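Local atomic coordinates of ORF10 (Moritella marina, PDB entry 6RIW), a protein that forms the ketosynthase-chain length factor didomain of a polyunsaturated fatty acid synthase, which probably extends acyl chains by decarboxylative condensation. Residues A664-V669 with I834-N839; S668-V673 with M843-K848. All blocks are in the same frame, centred on the assembly; numbering follows the deposited sequence.

Interaction 1: A664-V669 with I834-N839; sequences AEENSV and IGHTFN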
loop_
_atom_site.group_PDB
_atom_site.type_symbol
_atom_site.label_atom_id
_atom_site.label_comp_id
_atom_site.label_asym_id
_atom_site.label_seq_id
_atom_site.Cartn_x
_atom_site.Cartn_y
_atom_site.Cartn_z
ATOM N N ALA A 664 7.909 -1.612 -0.395
ATOM C CA ALA A 664 9.057 -1.588 -1.295
ATOM C C ALA A 664 9.558 -3.012 -1.490
ATOM O O ALA A 664 10.767 -3.261 -1.496
ATOM C CB ALA A 664 10.172 -0.668 -0.778
ATOM N N GLU A 665 8.629 -3.960 -1.610
ATOM C CA GLU A 665 8.924 -5.389 -1.859
ATOM C C GLU A 665 9.787 -5.904 -0.696
ATOM O O GLU A 665 9.520 -5.574 0.474
ATOM C CB GLU A 665 9.538 -5.548 -3.251
ATOM C CG GLU A 665 8.621 -5.054 -4.397
ATOM C CD GLU A 665 7.238 -5.686 -4.353
ATOM O OE1 GLU A 665 7.148 -6.900 -4.024
ATOM O OE2 GLU A 665 6.229 -4.976 -4.615
ATOM N N GLU A 666 10.811 -6.727 -0.956
ATOM C CA GLU A 666 11.575 -7.284 0.160
ATOM C C GLU A 666 12.261 -6.195 0.974
ATOM O O GLU A 666 12.526 -6.391 2.163
ATOM C CB GLU A 666 12.624 -8.288 -0.346
ATOM C CG GLU A 666 12.014 -9.590 -0.885
ATOM C CD GLU A 666 11.799 -9.558 -2.407
ATOM O OE1 GLU A 666 11.423 -8.489 -2.953
ATOM O OE2 GLU A 666 11.983 -10.615 -3.064
ATOM N N ASN A 667 12.556 -5.041 0.365
ATOM C CA ASN A 667 13.195 -3.944 1.087
ATOM C C ASN A 667 12.203 -3.035 1.819
ATOM O O ASN A 667 12.586 -1.953 2.279
ATOM C CB ASN A 667 14.078 -3.138 0.128
ATOM C CG ASN A 667 15.417 -3.837 -0.136
ATOM O OD1 ASN A 667 15.996 -4.444 0.765
ATOM N ND2 ASN A 667 15.871 -3.810 -1.380
ATOM N N SER A 668 10.951 -3.462 1.985
ATOM C CA SER A 668 9.965 -2.620 2.662
ATOM C C SER A 668 10.440 -2.163 4.047
ATOM O O SER A 668 10.334 -0.981 4.393
ATOM C CB SER A 668 8.646 -3.381 2.804
ATOM O OG SER A 668 8.038 -3.634 1.543
ATOM N N VAL A 669 10.932 -3.095 4.868
ATOM C CA VAL A 669 11.324 -2.740 6.233
ATOM C C VAL A 669 12.523 -1.799 6.234
ATOM O O VAL A 669 12.586 -0.858 7.036
ATOM C CB VAL A 669 11.610 -4.004 7.063
ATOM C CG1 VAL A 669 12.281 -3.617 8.415
ATOM C CG2 VAL A 669 10.316 -4.781 7.332
ATOM N N ILE A 834 13.352 -19.534 9.829
ATOM C CA ILE A 834 11.922 -19.244 9.750
ATOM C C ILE A 834 11.487 -18.973 8.308
ATOM O O ILE A 834 10.373 -18.493 8.075
ATOM C CB ILE A 834 11.526 -18.075 10.679
ATOM C CG1 ILE A 834 12.478 -16.878 10.565
ATOM C CG2 ILE A 834 11.566 -18.516 12.162
ATOM C CD1 ILE A 834 12.167 -15.931 9.454
ATOM N N GLY A 835 12.338 -19.299 7.330
ATOM C CA GLY A 835 11.933 -19.188 5.929
ATOM C C GLY A 835 11.906 -17.740 5.420
ATOM O O GLY A 835 12.301 -16.799 6.097
ATOM N N HIS A 836 11.463 -17.584 4.167
ATOM C CA HIS A 836 11.486 -16.297 3.470
ATOM C C HIS A 836 10.144 -15.615 3.697
ATOM O O HIS A 836 9.125 -16.075 3.182
ATOM C CB HIS A 836 11.726 -16.512 1.975
ATOM C CG HIS A 836 12.160 -15.282 1.240
ATOM N ND1 HIS A 836 11.731 -14.018 1.586
ATOM C CD2 HIS A 836 13.013 -15.119 0.199
ATOM C CE1 HIS A 836 12.295 -13.126 0.786
ATOM N NE2 HIS A 836 13.076 -13.767 -0.070
ATOM N N THR A 837 10.126 -14.514 4.459
ATOM C CA THR A 837 8.866 -13.845 4.763
ATOM C C THR A 837 8.645 -12.597 3.902
ATOM O O THR A 837 7.835 -11.735 4.265
ATOM C CB THR A 837 8.777 -13.524 6.265
ATOM O OG1 THR A 837 9.841 -12.630 6.652
ATOM C CG2 THR A 837 8.914 -14.826 7.094
ATOM N N PHE A 838 9.364 -12.492 2.778
ATOM C CA PHE A 838 9.126 -11.522 1.715
ATOM C C PHE A 838 8.946 -10.090 2.217
ATOM O O PHE A 838 9.932 -9.446 2.596
ATOM C CB PHE A 838 7.968 -12.056 0.849
ATOM C CG PHE A 838 8.433 -13.231 0.027
ATOM C CD1 PHE A 838 9.285 -13.000 -1.061
ATOM C CD2 PHE A 838 8.199 -14.539 0.443
ATOM C CE1 PHE A 838 9.811 -14.085 -1.782
ATOM C CE2 PHE A 838 8.743 -15.639 -0.274
ATOM C CZ PHE A 838 9.540 -15.400 -1.370
ATOM N N ASN A 839 7.725 -9.549 2.226
ATOM C CA ASN A 839 7.635 -8.130 2.613
ATOM C C ASN A 839 7.998 -7.879 4.074
ATOM O O ASN A 839 8.290 -6.732 4.442
ATOM C CB ASN A 839 6.236 -7.599 2.309
ATOM C CG ASN A 839 5.963 -7.585 0.820
ATOM O OD1 ASN A 839 6.730 -7.013 0.070
ATOM N ND2 ASN A 839 4.883 -8.239 0.385
HETATM O O HOH W 1 5.716 -4.419 -0.754
HETATM O O HOH W 2 5.308 -8.296 -2.799
HETATM O O HOH W 3 11.010 -6.198 4.427
HETATM O O HOH W 4 14.098 -12.223 -2.272
#
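Glu666 meets the rings of His836 and Phe838 at their edges. Its CG lies 3.9 Å from His836 CE1, near the imidazole plane, and its OE2 lies 4.1 Å from Phe838 CD1, near the phenyl plane. The two rings cover each other: Phe838 CE1 sits 3.6 Å above one face of the imidazole, over its centre, while His836 ND1 sits over the centre of the phenyl face. Trp739 adds an edge-to-face contact with Phe838. His836 is further fixed through ND1, which accepts a bond of 3.1 Å from Phe838 N, tilted 18° out of the ring plane. At the other ring nitrogen, NE2, a water in the ring plane links His836 to Glu666 OE2, lying 2.8 Å from OE2; Glu666 OE1 is held separately by Arg873 N.

Asn839 packs against Glu665 and Ser668, and its polar atoms are joined to the other segment by water. Its OD1 stands 3.2 Å from Glu665 O, two acceptors that cannot bond each other. Glu665 O instead takes Ser668 N and, on a lone pair, Ser668 OG at 2.7 Å, whereas OD1 accepts from a water bound to Glu665 N. A second water connects Asn839 ND2 with Glu665 OE1, across carboxylate and amide planes turned 69° apart. A third bridges Asn839 O, Glu666 O and Val669 N at the start of helix 668-682.

By sequence, Glu666 matches the nucleophilic cysteine of ketosynthases and His836 the histidine of their Asn-(Ile/Leu)-Gly-His motif, so the arrangement is consistent with the altered active-site position of a chain length factor.

Interaction 2: S668-V673 with M843-K848; sequences SVYRCV and MASIIK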
loop_
_atom_site.group_PDB
_atom_site.type_symbol
_atom_site.label_atom_id
_atom_site.label_comp_id
_atom_site.label_asym_id
_atom_site.label_seq_id
_atom_site.Cartn_x
_atom_site.Cartn_y
_atom_site.Cartn_z
ATOM N N SER A 668 10.951 -3.462 1.985
ATOM C CA SER A 668 9.965 -2.620 2.662
ATOM C C SER A 668 10.440 -2.163 4.047
ATOM O O SER A 668 10.334 -0.981 4.393
ATOM C CB SER A 668 8.646 -3.381 2.804
ATOM O OG SER A 668 8.038 -3.634 1.543
ATOM N N VAL A 669 10.932 -3.095 4.868
ATOM C CA VAL A 669 11.324 -2.740 6.233
ATOM C C VAL A 669 12.523 -1.799 6.234
ATOM O O VAL A 669 12.586 -0.858 7.036
ATOM C CB VAL A 669 11.610 -4.004 7.063
ATOM C CG1 VAL A 669 12.281 -3.617 8.415
ATOM C CG2 VAL A 669 10.316 -4.781 7.332
ATOM N N TYR A 670 13.501 -2.029 5.351
ATOM C CA TYR A 670 14.665 -1.144 5.331
ATOM C C TYR A 670 14.301 0.260 4.845
ATOM O O TYR A 670 14.863 1.244 5.337
ATOM C CB TYR A 670 15.780 -1.782 4.477
ATOM C CG TYR A 670 16.184 -3.173 4.955
ATOM C CD1 TYR A 670 16.172 -3.496 6.303
ATOM C CD2 TYR A 670 16.557 -4.169 4.053
ATOM C CE1 TYR A 670 16.533 -4.774 6.756
ATOM C CE2 TYR A 670 16.921 -5.453 4.499
ATOM C CZ TYR A 670 16.911 -5.737 5.844
ATOM O OH TYR A 670 17.272 -7.007 6.272
ATOM N N ARG A 671 13.346 0.392 3.915
ATOM C CA ARG A 671 12.860 1.733 3.593
ATOM C C ARG A 671 12.151 2.386 4.784
ATOM O O ARG A 671 12.205 3.614 4.929
ATOM C CB ARG A 671 11.934 1.707 2.373
ATOM C CG ARG A 671 12.637 1.341 1.046
ATOM C CD ARG A 671 13.598 2.435 0.536
ATOM N NE ARG A 671 14.199 2.056 -0.750
ATOM C CZ ARG A 671 15.209 2.710 -1.331
ATOM N NH1 ARG A 671 15.683 2.291 -2.505
ATOM N NH2 ARG A 671 15.741 3.788 -0.748
ATOM N N CYS A 672 11.471 1.602 5.629
ATOM C CA CYS A 672 10.876 2.164 6.848
ATOM C C CYS A 672 11.941 2.668 7.806
ATOM O O CYS A 672 11.752 3.690 8.483
ATOM C CB CYS A 672 10.021 1.114 7.568
ATOM S SG CYS A 672 8.452 0.733 6.757
ATOM N N VAL A 673 13.040 1.928 7.941
ATOM C CA VAL A 673 14.125 2.391 8.808
ATOM C C VAL A 673 14.641 3.744 8.324
ATOM O O VAL A 673 14.830 4.683 9.109
ATOM C CB VAL A 673 15.236 1.328 8.859
ATOM C CG1 VAL A 673 16.463 1.848 9.613
ATOM C CG2 VAL A 673 14.701 0.016 9.486
ATOM N N MET A 843 12.426 -7.345 8.672
ATOM C CA MET A 843 12.192 -7.347 10.117
ATOM C C MET A 843 12.757 -8.608 10.775
ATOM O O MET A 843 13.362 -8.529 11.852
ATOM C CB MET A 843 10.697 -7.206 10.413
ATOM C CG MET A 843 10.367 -6.848 11.861
ATOM S SD MET A 843 11.121 -5.300 12.394
ATOM C CE MET A 843 10.108 -4.122 11.466
ATOM N N ALA A 844 12.580 -9.778 10.149
ATOM C CA ALA A 844 13.192 -10.991 10.682
ATOM C C ALA A 844 14.703 -10.836 10.840
ATOM O O ALA A 844 15.269 -11.239 11.867
ATOM C CB ALA A 844 12.887 -12.196 9.778
ATOM N N SER A 845 15.375 -10.277 9.831
ATOM C CA SER A 845 16.831 -10.111 9.907
ATOM C C SER A 845 17.234 -9.126 10.995
ATOM O O SER A 845 18.226 -9.346 11.706
ATOM C CB SER A 845 17.382 -9.620 8.573
ATOM O OG SER A 845 17.081 -10.525 7.535
ATOM N N ILE A 846 16.526 -7.998 11.085
ATOM C CA ILE A 846 16.863 -6.995 12.099
ATOM C C ILE A 846 16.671 -7.571 13.492
ATOM O O ILE A 846 17.521 -7.396 14.382
ATOM C CB ILE A 846 16.023 -5.722 11.890
ATOM C CG1 ILE A 846 16.573 -4.928 10.697
ATOM C CG2 ILE A 846 16.023 -4.853 13.179
ATOM C CD1 ILE A 846 15.699 -3.706 10.286
ATOM N N ILE A 847 15.573 -8.293 13.709
ATOM C CA ILE A 847 15.293 -8.782 15.059
ATOM C C ILE A 847 16.267 -9.893 15.461
ATOM O O ILE A 847 16.761 -9.906 16.602
ATOM C CB ILE A 847 13.829 -9.230 15.173
ATOM C CG1 ILE A 847 12.944 -7.971 15.126
ATOM C CG2 ILE A 847 13.596 -10.046 16.488
ATOM C CD1 ILE A 847 11.461 -8.257 15.308
ATOM N N LYS A 848 16.562 -10.839 14.552
ATOM C CA LYS A 848 17.622 -11.811 14.835
ATOM C C LYS A 848 18.912 -11.103 15.248
ATOM O O LYS A 848 19.552 -11.463 16.249
ATOM C CB LYS A 848 17.911 -12.693 13.618
ATOM C CG LYS A 848 19.202 -13.522 13.791
ATOM C CD LYS A 848 19.582 -14.327 12.541
ATOM C CE LYS A 848 21.018 -14.869 12.606
ATOM N NZ LYS A 848 21.406 -15.563 11.343
HETATM O O HOH W 5 18.120 -9.024 4.717
#
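Ile846 pushes its CD1 into a three-sided hollow on helix 668-673, formed by Val669, Tyr670 and Val673. CD1 is 3.8 Å from Tyr670 CE1, with Val669 CG1 and Val673 CG2 as the other two walls, and the extended chi2 of 173° carries it outward to this position. Val673 meets it tip to tip, whereas Tyr670 slides past in the opposite direction and presents its ring edge, with Ile846 CG1 in the ring plane.

Val669 is the return bump: its CG2 presses to 3.6 Å from Met843 N. Met843 is bent at chi3 (72°), which turns CE back to 3.8 Å from Val669 CG1. Beyond Ile846, Tyr670 OH reaches Ser845 CB at 3.5 Å and binds a water at 2.7 Å, which makes a weak link to Ser845 OG. The segment axes approach to 10.1 Å and are inclined at 63°.

The helices belong to the buried middle layer of the thiolase fold. Strands 576-581 and 687-694 back Val669, and strands 687-694 and 741-752 back Met843. Toward the second sheet, Arg671 makes a cation-pi contact with Phe770 of strand 763-772, and Lys848 forms a salt bridge with Glu801 of strand 797-801.

Both contacts are buried and neither is a surface contact; their centres lie 8 Å apart. Their ranges overlap at Ser668 and Val669 on helix 668-682, and Val669 touches the partner segment in both: Asn839 of the loop, Met843 and Ile846 of the helix. Interaction 1 joins the approach to helix 668-682 and its first turn to the loop before helix 841-854, and interaction 2 joins the two helices themselves. The chemistry changes accordingly. Around the loop, four waters cross the contact, joining carboxylates, an amide and an imidazole as well as backbone groups, and the segments make no direct hydrogen bond with each other. Between the helices, aliphatic and aromatic groups interlock, with one water at the margin.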